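Local coordinates for protein-disulfide isomerase (Novosphingobium aromaticivorans, PDB 3GMF), which probably catalyses the exchange or isomerisation of disulfide bonds through a thioredoxin-like domain, at residues I35-E38 and G39-I43; L82-A85 and F86-Q90; A98-T101 and E102-Q106; R133-D136 and R137-D141; K151-A154 and A155-D158. All coordinates share one frame; numbering follows the deposited sequence. Where two conformers were deposited one is given.

Contact 1: residues I35-E38 and G39-I43; sequences IESE and GQLKI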
loop_
_atom_site.group_PDB
_atom_site.type_symbol
_atom_site.label_atom_id
_atom_site.label_comp_id
_atom_site.label_asym_id
_atom_site.label_seq_id
_atom_site.Cartn_x
_atom_site.Cartn_y
_atom_site.Cartn_z
ATOM N N ILE A 35 3.914 -11.238 1.634
ATOM C CA ILE A 35 4.352 -12.406 2.404
ATOM C C ILE A 35 5.398 -13.200 1.606
ATOM O O ILE A 35 6.424 -13.596 2.160
ATOM C CB ILE A 35 3.146 -13.295 2.817
ATOM C CG1 ILE A 35 2.220 -12.532 3.778
ATOM C CG2 ILE A 35 3.609 -14.620 3.432
ATOM C CD1 ILE A 35 0.779 -12.988 3.749
ATOM N N GLU A 36 5.164 -13.365 0.301
ATOM C CA GLU A 36 6.045 -14.154 -0.558
ATOM C C GLU A 36 7.391 -13.472 -0.850
ATOM O O GLU A 36 8.411 -14.145 -0.997
ATOM C CB GLU A 36 5.356 -14.462 -1.893
ATOM C CG GLU A 36 4.240 -15.521 -1.845
ATOM C CD GLU A 36 4.715 -16.853 -1.297
ATOM O OE1 GLU A 36 5.705 -17.400 -1.827
ATOM O OE2 GLU A 36 4.092 -17.345 -0.333
ATOM N N SER A 37 7.381 -12.145 -0.953
ATOM C CA SER A 37 8.514 -11.402 -1.500
ATOM C C SER A 37 9.360 -10.543 -0.554
ATOM O O SER A 37 10.543 -10.334 -0.831
ATOM C CB SER A 37 8.025 -10.483 -2.613
ATOM O OG SER A 37 7.384 -9.340 -2.057
ATOM N N GLU A 38 8.753 -10.020 0.515
ATOM C CA GLU A 38 9.408 -9.018 1.369
ATOM C C GLU A 38 10.811 -9.437 1.807
ATOM O O GLU A 38 11.763 -8.663 1.656
ATOM C CB GLU A 38 8.535 -8.658 2.589
ATOM C CG GLU A 38 9.151 -7.660 3.588
ATOM C CD GLU A 38 9.262 -6.233 3.056
ATOM O OE1 GLU A 38 8.592 -5.895 2.055
ATOM O OE2 GLU A 38 10.031 -5.442 3.648
ATOM N N GLY A 39 10.932 -10.666 2.317
ATOM C CA GLY A 39 12.215 -11.165 2.817
ATOM C C GLY A 39 13.278 -11.253 1.737
ATOM O O GLY A 39 14.382 -10.724 1.892
ATOM N N GLN A 40 12.925 -11.913 0.635
ATOM C CA GLN A 40 13.864 -12.195 -0.456
ATOM C C GLN A 40 14.366 -10.933 -1.159
ATOM O O GLN A 40 15.525 -10.852 -1.531
ATOM C CB GLN A 40 13.254 -13.195 -1.449
ATOM C CG GLN A 40 13.096 -14.611 -0.875
ATOM C CD GLN A 40 12.704 -15.661 -1.917
ATOM O OE1 GLN A 40 12.263 -15.335 -3.021
ATOM N NE2 GLN A 40 12.865 -16.933 -1.559
ATOM N N LEU A 41 13.494 -9.945 -1.323
ATOM C CA LEU A 41 13.892 -8.661 -1.907
ATOM C C LEU A 41 14.850 -7.904 -0.993
ATOM O O LEU A 41 15.805 -7.285 -1.465
ATOM C CB LEU A 41 12.654 -7.801 -2.209
ATOM C CG LEU A 41 11.901 -8.201 -3.478
ATOM C CD1 LEU A 41 10.495 -7.590 -3.509
ATOM C CD2 LEU A 41 12.712 -7.800 -4.694
ATOM N N LYS A 42 14.588 -7.965 0.313
ATOM C CA LYS A 42 15.452 -7.319 1.298
ATOM C C LYS A 42 16.872 -7.902 1.291
ATOM O O LYS A 42 17.827 -7.168 1.094
ATOM C CB LYS A 42 14.845 -7.393 2.702
ATOM C CG LYS A 42 13.815 -6.303 2.997
ATOM C CD LYS A 42 13.234 -6.431 4.409
ATOM C CE LYS A 42 14.177 -5.867 5.475
ATOM N NZ LYS A 42 14.320 -4.382 5.377
ATOM N N ILE A 43 16.997 -9.213 1.481
ATOM C CA ILE A 43 18.322 -9.836 1.603
ATOM C C ILE A 43 19.047 -9.985 0.254
ATOM O O ILE A 43 20.275 -9.853 0.188
ATOM C CB ILE A 43 18.279 -11.176 2.395
ATOM C CG1 ILE A 43 17.303 -12.177 1.766
ATOM C CG2 ILE A 43 17.936 -10.911 3.865
ATOM C CD1 ILE A 43 17.316 -13.570 2.402
HETATM O O HOH W 1 8.714 -12.123 3.102
HETATM O O HOH W 2 10.338 -13.649 0.895
#
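Ser37 and Leu41 meet across one turn of helix 28-46, just where the helix is kinked and water stands in for two of its backbone bonds. Leu41 N donates to Ser37 O at 3.0 Å in a nearly straight bond, 170° at the hydrogen, and Lys42 N donates to Glu38 O at 3.2 Å. The turn before is opened. Gly39 N donates instead to a water 2.8 Å away, which in turn donates a hydrogen bond to Ile35 O. A second water, 3.1 Å from Gln40 N, donates in the same way to Glu36 O, so both N-H groups and both carbonyls keep a partner. Glycine is compatible with the kink, though its backbone angles here are ordinary helical ones.

The side chains divide their work. Ser37 OG sits between its own backbone N and carbonyl carbon (chi1 77°), a position from which it bonds to Phe33 O; a small hydroxyl satisfied within its own helix can be buried. Leu41 CD1 lies 3.9 Å from this OG, and the apolar branch packs on against Trp185 and Ile192. Gln40 OE1 accepts from Trp185 NE1 and Arg189 NH1, tying the kinked helix to helix 185-196. In the Glu38 conformer described here, the Lys42 chain crosses the carboxylate, its CD 3.4 Å from Glu38 OE2, but the ammonium stays 4.7 Å away, NZ to OE2, so any attraction is probably long-range, without a salt bridge. The chemistry implies a kink in which two waters take over the bonds that Gly39 and Gln40 N-H no longer make to the turn before.

Contact 2: residues L82-A85 and F86-Q90; sequences LHTA and FMRSQ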
loop_
_atom_site.group_PDB
_atom_site.type_symbol
_atom_site.label_atom_id
_atom_site.label_comp_id
_atom_site.label_asym_id
_atom_site.label_seq_id
_atom_site.Cartn_x
_atom_site.Cartn_y
_atom_site.Cartn_z
ATOM N N LEU A 82 4.823 -0.494 9.143
ATOM C CA LEU A 82 3.370 -0.385 9.206
ATOM C C LEU A 82 2.674 -0.903 7.930
ATOM O O LEU A 82 1.682 -1.647 8.016
ATOM C CB LEU A 82 2.983 1.061 9.489
ATOM C CG LEU A 82 1.575 1.292 10.047
ATOM C CD1 LEU A 82 1.233 0.304 11.183
ATOM C CD2 LEU A 82 1.463 2.729 10.503
ATOM N N HIS A 83 3.189 -0.494 6.778
ATOM C CA HIS A 83 2.747 -0.990 5.471
ATOM C C HIS A 83 2.813 -2.516 5.415
ATOM O O HIS A 83 1.841 -3.164 5.039
ATOM C CB HIS A 83 3.600 -0.356 4.361
ATOM C CG HIS A 83 3.368 -0.934 2.993
ATOM N ND1 HIS A 83 2.348 -0.503 2.166
ATOM C CD2 HIS A 83 4.030 -1.894 2.306
ATOM C CE1 HIS A 83 2.389 -1.186 1.034
ATOM N NE2 HIS A 83 3.409 -2.028 1.090
ATOM N N THR A 84 3.946 -3.094 5.826
ATOM C CA THR A 84 4.116 -4.550 5.828
ATOM C C THR A 84 3.127 -5.222 6.780
ATOM O O THR A 84 2.559 -6.266 6.434
ATOM C CB THR A 84 5.606 -4.955 6.138
ATOM O OG1 THR A 84 6.420 -4.606 5.008
ATOM C CG2 THR A 84 5.742 -6.443 6.395
ATOM N N ALA A 85 2.904 -4.608 7.948
ATOM C CA ALA A 85 1.953 -5.127 8.943
ATOM C C ALA A 85 0.517 -5.214 8.400
ATOM O O ALA A 85 -0.117 -6.269 8.484
ATOM C CB ALA A 85 1.992 -4.300 10.233
ATOM N N PHE A 86 0.030 -4.122 7.811
ATOM C CA PHE A 86 -1.291 -4.160 7.147
ATOM C C PHE A 86 -1.385 -5.210 6.059
ATOM O O PHE A 86 -2.420 -5.888 5.938
ATOM C CB PHE A 86 -1.685 -2.797 6.583
ATOM C CG PHE A 86 -2.300 -1.876 7.590
ATOM C CD1 PHE A 86 -3.616 -2.062 8.029
ATOM C CD2 PHE A 86 -1.565 -0.793 8.092
ATOM C CE1 PHE A 86 -4.188 -1.177 8.943
ATOM C CE2 PHE A 86 -2.112 0.088 9.004
ATOM C CZ PHE A 86 -3.431 -0.106 9.451
ATOM N N MET A 87 -0.315 -5.356 5.270
ATOM C CA MET A 87 -0.316 -6.341 4.191
ATOM C C MET A 87 -0.226 -7.767 4.724
ATOM O O MET A 87 -1.015 -8.624 4.323
ATOM C CB MET A 87 0.816 -6.090 3.191
ATOM C CG MET A 87 0.578 -4.927 2.255
ATOM S SD MET A 87 -0.917 -5.047 1.195
ATOM C CE MET A 87 -0.510 -3.695 0.110
ATOM N N ARG A 88 0.738 -8.023 5.617
ATOM C CA ARG A 88 0.895 -9.358 6.197
ATOM C C ARG A 88 -0.304 -9.801 7.028
ATOM O O ARG A 88 -0.683 -10.979 6.992
ATOM C CB ARG A 88 2.178 -9.454 7.044
ATOM C CG ARG A 88 3.429 -9.517 6.197
ATOM C CD ARG A 88 4.639 -9.866 7.074
ATOM N NE ARG A 88 5.766 -10.320 6.267
ATOM C CZ ARG A 88 6.020 -11.597 5.991
ATOM N NH1 ARG A 88 7.069 -11.920 5.246
ATOM N NH2 ARG A 88 5.229 -12.553 6.458
ATOM N N SER A 89 -0.926 -8.871 7.744
ATOM C CA SER A 89 -2.043 -9.226 8.620
ATOM C C SER A 89 -3.407 -8.944 7.989
ATOM O O SER A 89 -4.415 -8.863 8.701
ATOM C CB SER A 89 -1.929 -8.518 9.973
ATOM O OG SER A 89 -2.245 -7.144 9.856
ATOM N N GLN A 90 -3.442 -8.806 6.660
ATOM C CA GLN A 90 -4.696 -8.510 5.954
ATOM C C GLN A 90 -5.860 -9.414 6.345
ATOM O O GLN A 90 -6.950 -8.915 6.631
ATOM C CB GLN A 90 -4.507 -8.574 4.444
ATOM C CG GLN A 90 -5.702 -8.036 3.652
ATOM C CD GLN A 90 -5.537 -8.295 2.189
ATOM O OE1 GLN A 90 -5.720 -9.420 1.726
ATOM N NE2 GLN A 90 -5.133 -7.271 1.447
#
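Phe86 and Leu82 begin the row of backbone bonds that carries helix 76-88 to its end: Phe86 N donates to Leu82 O, Met87 N to His83 O and Arg88 N to Thr84 O, the last at 2.7 Å. Ser89, the first residue to leave helical angles, keeps the pattern one step longer, its N reaching Ala85 O at 2.8 Å. In the Ser89 conformer described, its hydroxyl comes to the same oxygen from the other face of the carbonyl plane, OG to Ala85 O 2.7 Å, so one acceptor would be gripped twice; as two conformers exist, this second bond may be partial.

Apolar packing follows the turns. Leu82 and Phe86 run alongside each other in the same direction, with Leu82 CD1 4.0 Å from Phe86 CE2. The large ring suits a buried place, since it also meets Phe129 and Trp93. Met87, bent at chi2 (-60°), lays its CG over one face of the His83 imidazole, displaced from the ring centre, and brings its methyl CE to 3.9 Å from His83 CE1. The flexible thioether can follow the imidazole and also touch Cys30.

Of the polar side chains, His83 bonds through ND1 to Tyr25 OH, and Thr84 OG1 pairs with Glu34 OE2 and Phe80 O. Thr84 CG2 is turned to Arg88, 3.7 Å from its CD and beside the guanidinium edge, in its plane; the aliphatic CG and CD suit this methyl. The chemistry implies a helix end packed through ring and sulfur, its polar groups partnered by the helix itself, by Tyr25 of the loop before helix 28-46 and by Glu34 of that helix.

Contact 3: residues A98-T101 and E102-Q106; sequences ANST and EAQRQ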
loop_
_atom_site.group_PDB
_atom_site.type_symbol
_atom_site.label_atom_id
_atom_site.label_comp_id
_atom_site.label_asym_id
_atom_site.label_seq_id
_atom_site.Cartn_x
_atom_site.Cartn_y
_atom_site.Cartn_z
ATOM N N ALA A 98 -16.051 -8.776 3.585
ATOM C CA ALA A 98 -16.955 -9.874 3.226
ATOM C C ALA A 98 -18.240 -9.913 4.054
ATOM O O ALA A 98 -19.317 -10.162 3.517
ATOM C CB ALA A 98 -16.251 -11.187 3.350
ATOM N N ASN A 99 -18.105 -9.678 5.357
ATOM C CA ASN A 99 -19.140 -9.976 6.323
ATOM C C ASN A 99 -20.143 -8.853 6.557
ATOM O O ASN A 99 -21.210 -9.092 7.127
ATOM C CB ASN A 99 -18.498 -10.401 7.661
ATOM C CG ASN A 99 -17.822 -11.778 7.585
ATOM O OD1 ASN A 99 -18.159 -12.613 6.735
ATOM N ND2 ASN A 99 -16.857 -12.014 8.475
ATOM N N SER A 100 -19.818 -7.619 6.157
ATOM C CA SER A 100 -20.723 -6.517 6.466
ATOM C C SER A 100 -22.036 -6.626 5.686
ATOM O O SER A 100 -22.105 -7.297 4.665
ATOM C CB SER A 100 -20.077 -5.154 6.215
ATOM O OG SER A 100 -18.973 -4.974 7.084
ATOM N N THR A 101 -23.091 -5.994 6.201
ATOM C CA THR A 101 -24.388 -5.995 5.519
ATOM C C THR A 101 -24.544 -4.764 4.626
ATOM O O THR A 101 -23.742 -3.832 4.716
ATOM C CB THR A 101 -25.522 -5.903 6.549
ATOM O OG1 THR A 101 -25.321 -4.713 7.350
ATOM C CG2 THR A 101 -25.500 -7.170 7.415
ATOM N N GLU A 102 -25.595 -4.758 3.808
ATOM C CA GLU A 102 -25.932 -3.615 2.957
ATOM C C GLU A 102 -25.904 -2.271 3.716
ATOM O O GLU A 102 -25.238 -1.334 3.282
ATOM C CB GLU A 102 -27.306 -3.804 2.289
ATOM C CG GLU A 102 -27.611 -2.648 1.360
ATOM C CD GLU A 102 -28.943 -2.715 0.649
ATOM O OE1 GLU A 102 -29.730 -3.661 0.868
ATOM O OE2 GLU A 102 -29.171 -1.799 -0.166
ATOM N N ALA A 103 -26.583 -2.196 4.867
ATOM C CA ALA A 103 -26.688 -0.924 5.588
ATOM C C ALA A 103 -25.321 -0.439 6.087
ATOM O O ALA A 103 -25.046 0.773 6.135
ATOM C CB ALA A 103 -27.667 -1.045 6.750
ATOM N N GLN A 104 -24.442 -1.383 6.413
ATOM C CA GLN A 104 -23.094 -0.998 6.812
ATOM C C GLN A 104 -22.331 -0.470 5.612
ATOM O O GLN A 104 -21.679 0.583 5.698
ATOM C CB GLN A 104 -22.354 -2.143 7.468
ATOM C CG GLN A 104 -22.967 -2.537 8.805
ATOM C CD GLN A 104 -22.293 -3.720 9.416
ATOM O OE1 GLN A 104 -22.276 -4.823 8.842
ATOM N NE2 GLN A 104 -21.726 -3.520 10.609
ATOM N N ARG A 105 -22.457 -1.173 4.487
ATOM C CA ARG A 105 -21.717 -0.821 3.257
ATOM C C ARG A 105 -22.097 0.547 2.732
ATOM O O ARG A 105 -21.254 1.267 2.195
ATOM C CB ARG A 105 -21.982 -1.843 2.175
ATOM C CG ARG A 105 -21.390 -3.174 2.461
ATOM C CD ARG A 105 -21.890 -4.216 1.454
ATOM N NE ARG A 105 -21.547 -5.536 1.968
ATOM C CZ ARG A 105 -20.332 -6.072 1.949
ATOM N NH1 ARG A 105 -19.300 -5.412 1.422
ATOM N NH2 ARG A 105 -20.152 -7.258 2.512
ATOM N N GLN A 106 -23.362 0.917 2.916
ATOM C CA GLN A 106 -23.885 2.214 2.468
ATOM C C GLN A 106 -23.055 3.379 3.009
ATOM O O GLN A 106 -22.824 4.395 2.325
ATOM C CB GLN A 106 -25.352 2.377 2.902
ATOM C CG GLN A 106 -26.358 1.480 2.159
ATOM C CD GLN A 106 -26.545 1.823 0.670
ATOM O OE1 GLN A 106 -26.142 2.896 0.193
ATOM N NE2 GLN A 106 -27.177 0.906 -0.064
#
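Gln104 reaches back to Thr101 because its CG lies beside its own backbone N (chi1 -67°) and the chain runs on extended, which carries the amide back to the N-terminal end of helix 102-106. Arg105 leaves the helix by the same first torsion and is extended as far as NE, so its guanidinium arrives beside Ser100. The setting is a helix N-terminus, with Thr101 at the N-cap and Gln104 three residues on supplying one half of a capping box. Thr101 N donates to Gln104 OE1 at 3.0 Å, the donor lying in the plane of the amide carbonyl and on a lone pair, with 163° at the hydrogen. Glutamine suits the place: its amide oxygen is a good acceptor, and its chain is long enough to come round to the N-H before the helix. Threonine is a common N-cap residue, but here its hydroxyl turns to Gln104 OE1 in a weak bond.

The backbone then takes up the helix, Arg105 N donating to Thr101 O at 3.0 Å. Gln104 N shares that carbonyl only weakly.

Arginine suits its position because one flat cation can serve carbonyls of helix 95-99 and of the turn after it. NH2 donates to Ser100 O at 2.9 Å, coming from above the carbonyl plane and bent to 132° at the hydrogen, and NE makes a weaker bond to the same atom; NH2 also bonds to Leu97 O. Ser100 keeps its hydroxyl for Pro96 O, a bond back to helix 95-99. Its CB lies over one face of the Arg105 guanidinium, 4.2 Å above the plane and nearer its margin.

Contact 4: residues R133-D136 and R137-D141; sequences RGMD and RSTLD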
loop_
_atom_site.group_PDB
_atom_site.type_symbol
_atom_site.label_atom_id
_atom_site.label_comp_id
_atom_site.label_asym_id
_atom_site.label_seq_id
_atom_site.Cartn_x
_atom_site.Cartn_y
_atom_site.Cartn_z
ATOM N N ARG A 133 -0.397 -0.866 18.350
ATOM C CA ARG A 133 0.860 -0.474 17.718
ATOM C C ARG A 133 1.282 0.949 18.102
ATOM O O ARG A 133 2.041 1.605 17.377
ATOM C CB ARG A 133 0.750 -0.614 16.200
ATOM C CG ARG A 133 0.753 -2.052 15.748
ATOM C CD ARG A 133 0.267 -2.217 14.321
ATOM N NE ARG A 133 0.422 -3.606 13.909
ATOM C CZ ARG A 133 -0.462 -4.571 14.154
ATOM N NH1 ARG A 133 -1.603 -4.309 14.796
ATOM N NH2 ARG A 133 -0.207 -5.806 13.746
ATOM N N GLY A 134 0.772 1.423 19.236
ATOM C CA GLY A 134 1.250 2.663 19.835
ATOM C C GLY A 134 0.522 3.943 19.469
ATOM O O GLY A 134 0.721 4.967 20.126
ATOM N N MET A 135 -0.316 3.894 18.430
ATOM C CA MET A 135 -1.069 5.067 17.982
ATOM C C MET A 135 -2.404 5.168 18.722
ATOM O O MET A 135 -3.279 4.320 18.549
ATOM C CB MET A 135 -1.298 5.016 16.457
ATOM C CG MET A 135 -1.957 6.266 15.866
ATOM S SD MET A 135 -2.221 6.257 14.067
ATOM C CE MET A 135 -0.572 6.597 13.449
ATOM N N ASP A 136 -2.565 6.215 19.531
ATOM C CA ASP A 136 -3.802 6.409 20.297
ATOM C C ASP A 136 -4.931 6.943 19.414
ATOM O O ASP A 136 -4.719 7.206 18.227
ATOM C CB ASP A 136 -3.573 7.301 21.536
ATOM C CG ASP A 136 -2.941 8.650 21.203
ATOM O OD1 ASP A 136 -3.378 9.325 20.247
ATOM O OD2 ASP A 136 -2.000 9.053 21.925
ATOM N N ARG A 137 -6.119 7.097 19.999
ATOM C CA ARG A 137 -7.288 7.590 19.278
ATOM C C ARG A 137 -7.116 9.015 18.718
ATOM O O ARG A 137 -7.507 9.271 17.582
ATOM C CB ARG A 137 -8.548 7.493 20.147
ATOM C CG ARG A 137 -9.850 7.777 19.395
ATOM C CD ARG A 137 -11.070 7.447 20.236
ATOM N NE ARG A 137 -11.433 6.031 20.165
ATOM C CZ ARG A 137 -12.279 5.513 19.275
ATOM N NH1 ARG A 137 -12.855 6.288 18.360
ATOM N NH2 ARG A 137 -12.545 4.213 19.295
ATOM N N SER A 138 -6.520 9.917 19.500
ATOM C CA SER A 138 -6.330 11.310 19.084
ATOM C C SER A 138 -5.381 11.445 17.891
ATOM O O SER A 138 -5.624 12.246 16.986
ATOM C CB SER A 138 -5.844 12.173 20.259
ATOM O OG SER A 138 -4.595 11.721 20.758
ATOM N N THR A 139 -4.299 10.663 17.902
ATOM C CA THR A 139 -3.348 10.645 16.789
ATOM C C THR A 139 -4.026 10.048 15.548
ATOM O O THR A 139 -3.874 10.579 14.439
ATOM C CB THR A 139 -2.067 9.852 17.146
ATOM O OG1 THR A 139 -1.515 10.369 18.362
ATOM C CG2 THR A 139 -1.008 9.951 16.041
ATOM N N LEU A 140 -4.802 8.978 15.746
ATOM C CA LEU A 140 -5.507 8.337 14.619
ATOM C C LEU A 140 -6.622 9.228 14.054
ATOM O O LEU A 140 -6.771 9.324 12.832
ATOM C CB LEU A 140 -6.007 6.920 14.971
ATOM C CG LEU A 140 -6.735 6.101 13.881
ATOM C CD1 LEU A 140 -5.932 6.020 12.588
ATOM C CD2 LEU A 140 -7.066 4.708 14.352
ATOM N N ASP A 141 -7.362 9.912 14.929
ATOM C CA ASP A 141 -8.385 10.886 14.499
ATOM C C ASP A 141 -7.844 11.961 13.549
ATOM O O ASP A 141 -8.485 12.263 12.538
ATOM C CB ASP A 141 -9.034 11.594 15.700
ATOM C CG ASP A 141 -10.006 10.709 16.460
ATOM O OD1 ASP A 141 -10.516 9.724 15.885
ATOM O OD2 ASP A 141 -10.258 11.013 17.647
HETATM O O HOH W 3 -0.183 8.088 19.883
#
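An N-cap opens helix 137-144, with Asp136 as the capping residue and Thr139, three places on, as its partner. Asp136 CG stands between its backbone N and carbonyl carbon (chi1 55°), which swings the carboxylate over the first turn. OD1 accepts from Thr139 N at 2.9 Å, nearly along its C-O axis, and from Thr139 OG1 at 2.8 Å, from above the carboxylate plane. Ser138 OG, in the conformer described, adds a third donor to OD1 at 2.7 Å, although its second conformer makes this one less certain. Aspartate suits the site because its negative charge faces the positive end of the helix dipole, which would probably stabilise the ionised form.

A water completes the cap: Asp136 N donates to it at 3.1 Å, and it donates to Thr139 OG1 and Gly134 O, so solvent links Asp136 N to Thr139 OG1 where a capping box would have a direct bond. Met135, the residue before the cap, lays its SD 3.9 Å from Leu140 CB, the two side chains crossing at about a right angle, while its CG touches Thr139 CG2. Met135 also touches Cys73, whose disulfide partner Cys143 lies on this helix.

Gly134, with the positive phi that glycine readily adopts, ends the preceding helix in a Schellman motif. The N-cap and the Met135-Leu140 hydrophobic staple are typical of a helix N-terminus, here following directly on a Schellman C-terminus.

Contact 5: residues K151-A154 and A155-D158; sequences KKLA and AETD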
loop_
_atom_site.group_PDB
_atom_site.type_symbol
_atom_site.label_atom_id
_atom_site.label_comp_id
_atom_site.label_asym_id
_atom_site.label_seq_id
_atom_site.Cartn_x
_atom_site.Cartn_y
_atom_site.Cartn_z
ATOM N N LYS A 151 -6.517 13.607 -0.867
ATOM C CA LYS A 151 -6.540 14.150 -2.233
ATOM C C LYS A 151 -5.228 13.917 -2.982
ATOM O O LYS A 151 -5.242 13.668 -4.192
ATOM C CB LYS A 151 -6.870 15.637 -2.197
ATOM C CG LYS A 151 -8.320 15.914 -1.841
ATOM C CD LYS A 151 -8.452 17.414 -1.561
ATOM C CE LYS A 151 -9.877 17.826 -1.299
ATOM N NZ LYS A 151 -9.881 19.252 -0.859
ATOM N N LYS A 152 -4.117 14.003 -2.256
ATOM C CA LYS A 152 -2.782 13.776 -2.832
ATOM C C LYS A 152 -2.581 12.300 -3.185
ATOM O O LYS A 152 -2.015 11.968 -4.235
ATOM C CB LYS A 152 -1.686 14.257 -1.882
ATOM C CG LYS A 152 -1.673 15.768 -1.671
ATOM C CD LYS A 152 -1.115 16.530 -2.873
ATOM C CE LYS A 152 0.395 16.681 -2.781
ATOM N NZ LYS A 152 0.939 17.452 -3.928
ATOM N N LEU A 153 -3.070 11.424 -2.314
ATOM C CA LEU A 153 -3.009 9.993 -2.601
ATOM C C LEU A 153 -3.914 9.648 -3.784
ATOM O O LEU A 153 -3.544 8.814 -4.608
ATOM C CB LEU A 153 -3.394 9.164 -1.383
ATOM C CG LEU A 153 -2.457 9.268 -0.176
ATOM C CD1 LEU A 153 -3.175 8.566 1.002
ATOM C CD2 LEU A 153 -1.080 8.673 -0.431
ATOM N N ALA A 154 -5.083 10.286 -3.870
ATOM C CA ALA A 154 -5.955 10.142 -5.043
ATOM C C ALA A 154 -5.248 10.611 -6.336
ATOM O O ALA A 154 -5.304 9.948 -7.373
ATOM C CB ALA A 154 -7.257 10.907 -4.837
ATOM N N ALA A 155 -4.526 11.723 -6.240
ATOM C CA ALA A 155 -3.819 12.276 -7.411
ATOM C C ALA A 155 -2.688 11.342 -7.863
ATOM O O ALA A 155 -2.467 11.125 -9.064
ATOM C CB ALA A 155 -3.284 13.692 -7.094
ATOM N N GLU A 156 -1.968 10.802 -6.892
ATOM C CA GLU A 156 -0.892 9.845 -7.159
ATOM C C GLU A 156 -1.456 8.586 -7.857
ATOM O O GLU A 156 -0.866 8.046 -8.801
ATOM C CB GLU A 156 -0.207 9.526 -5.819
ATOM C CG GLU A 156 0.893 8.512 -5.895
ATOM C CD GLU A 156 0.376 7.143 -5.542
ATOM O OE1 GLU A 156 -0.348 7.013 -4.519
ATOM O OE2 GLU A 156 0.688 6.206 -6.296
ATOM N N THR A 157 -2.607 8.129 -7.383
ATOM C CA THR A 157 -3.281 6.969 -7.941
ATOM C C THR A 157 -3.731 7.280 -9.372
ATOM O O THR A 157 -3.569 6.449 -10.291
ATOM C CB THR A 157 -4.498 6.568 -7.060
ATOM O OG1 THR A 157 -4.004 6.175 -5.770
ATOM C CG2 THR A 157 -5.290 5.397 -7.693
ATOM N N ASP A 158 -4.276 8.479 -9.561
ATOM C CA ASP A 158 -4.733 8.894 -10.891
ATOM C C ASP A 158 -3.532 8.927 -11.861
ATOM O O ASP A 158 -3.703 8.575 -13.036
ATOM C CB ASP A 158 -5.399 10.271 -10.838
ATOM C CG ASP A 158 -6.793 10.245 -10.197
ATOM O OD1 ASP A 158 -7.373 9.143 -9.977
ATOM O OD2 ASP A 158 -7.295 11.355 -9.912
#
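The flat peptide carbonyl of Leu153 is approached from both of its faces by Thr157: the backbone N donates to Leu153 O at 3.0 Å from one, and the hydroxyl OG1 donates to the same oxygen at 2.9 Å from the other, each tilted some 30° out of the plane. Thr157 OG1 lies beside its own backbone N (chi1 -64°), the torsion by which a helical threonine reaches back one turn. The carboxylate of Asp158 also comes close to a carbonyl, its CG 3.2 Å from Ala154 O; its oxygens make no bond there, and Asp158 N takes that acceptor at 2.8 Å.

Similar backbone bonds link Ala155 to Lys151 and Glu156 to Lys152. Alanine, with its high helix propensity, suits the mid-helix positions 154 and 155, and the lysines suit the solvent-facing flank.

Thr157 OG1 serves a second purpose, bonding to Val59 N just beyond strand 51-57. Glu156 touches Arg56 and Asn57 of that strand, and Leu153 packs on Met65, Ala68 and Asn72, so helix 147-164 packs against both strand 51-57 and helix 62-73.

Contacts 1, 2 and 4 form a touching series. Ile35 O of contact 1 lies 3.6 Å from Arg88 NH1 of contact 2, and Ala85 CB of contact 2 lies 4.1 Å from Arg133 NE of contact 4. Contact 2 is the one nearest the middle of the chain, its centre about 9 Å from the chain's centre, and its Met87 touches Cys30 of the Cys27-Cys30 pair, a CxxC motif that is probably the redox centre; contact 1 lies farther along the same CxxC helix. Contact 5 stays about 10 Å from contact 2 and about 12 Å from contact 4 at the nearest atoms, while contact 3 sits at the periphery, its centre about 35 Å from that of contact 1.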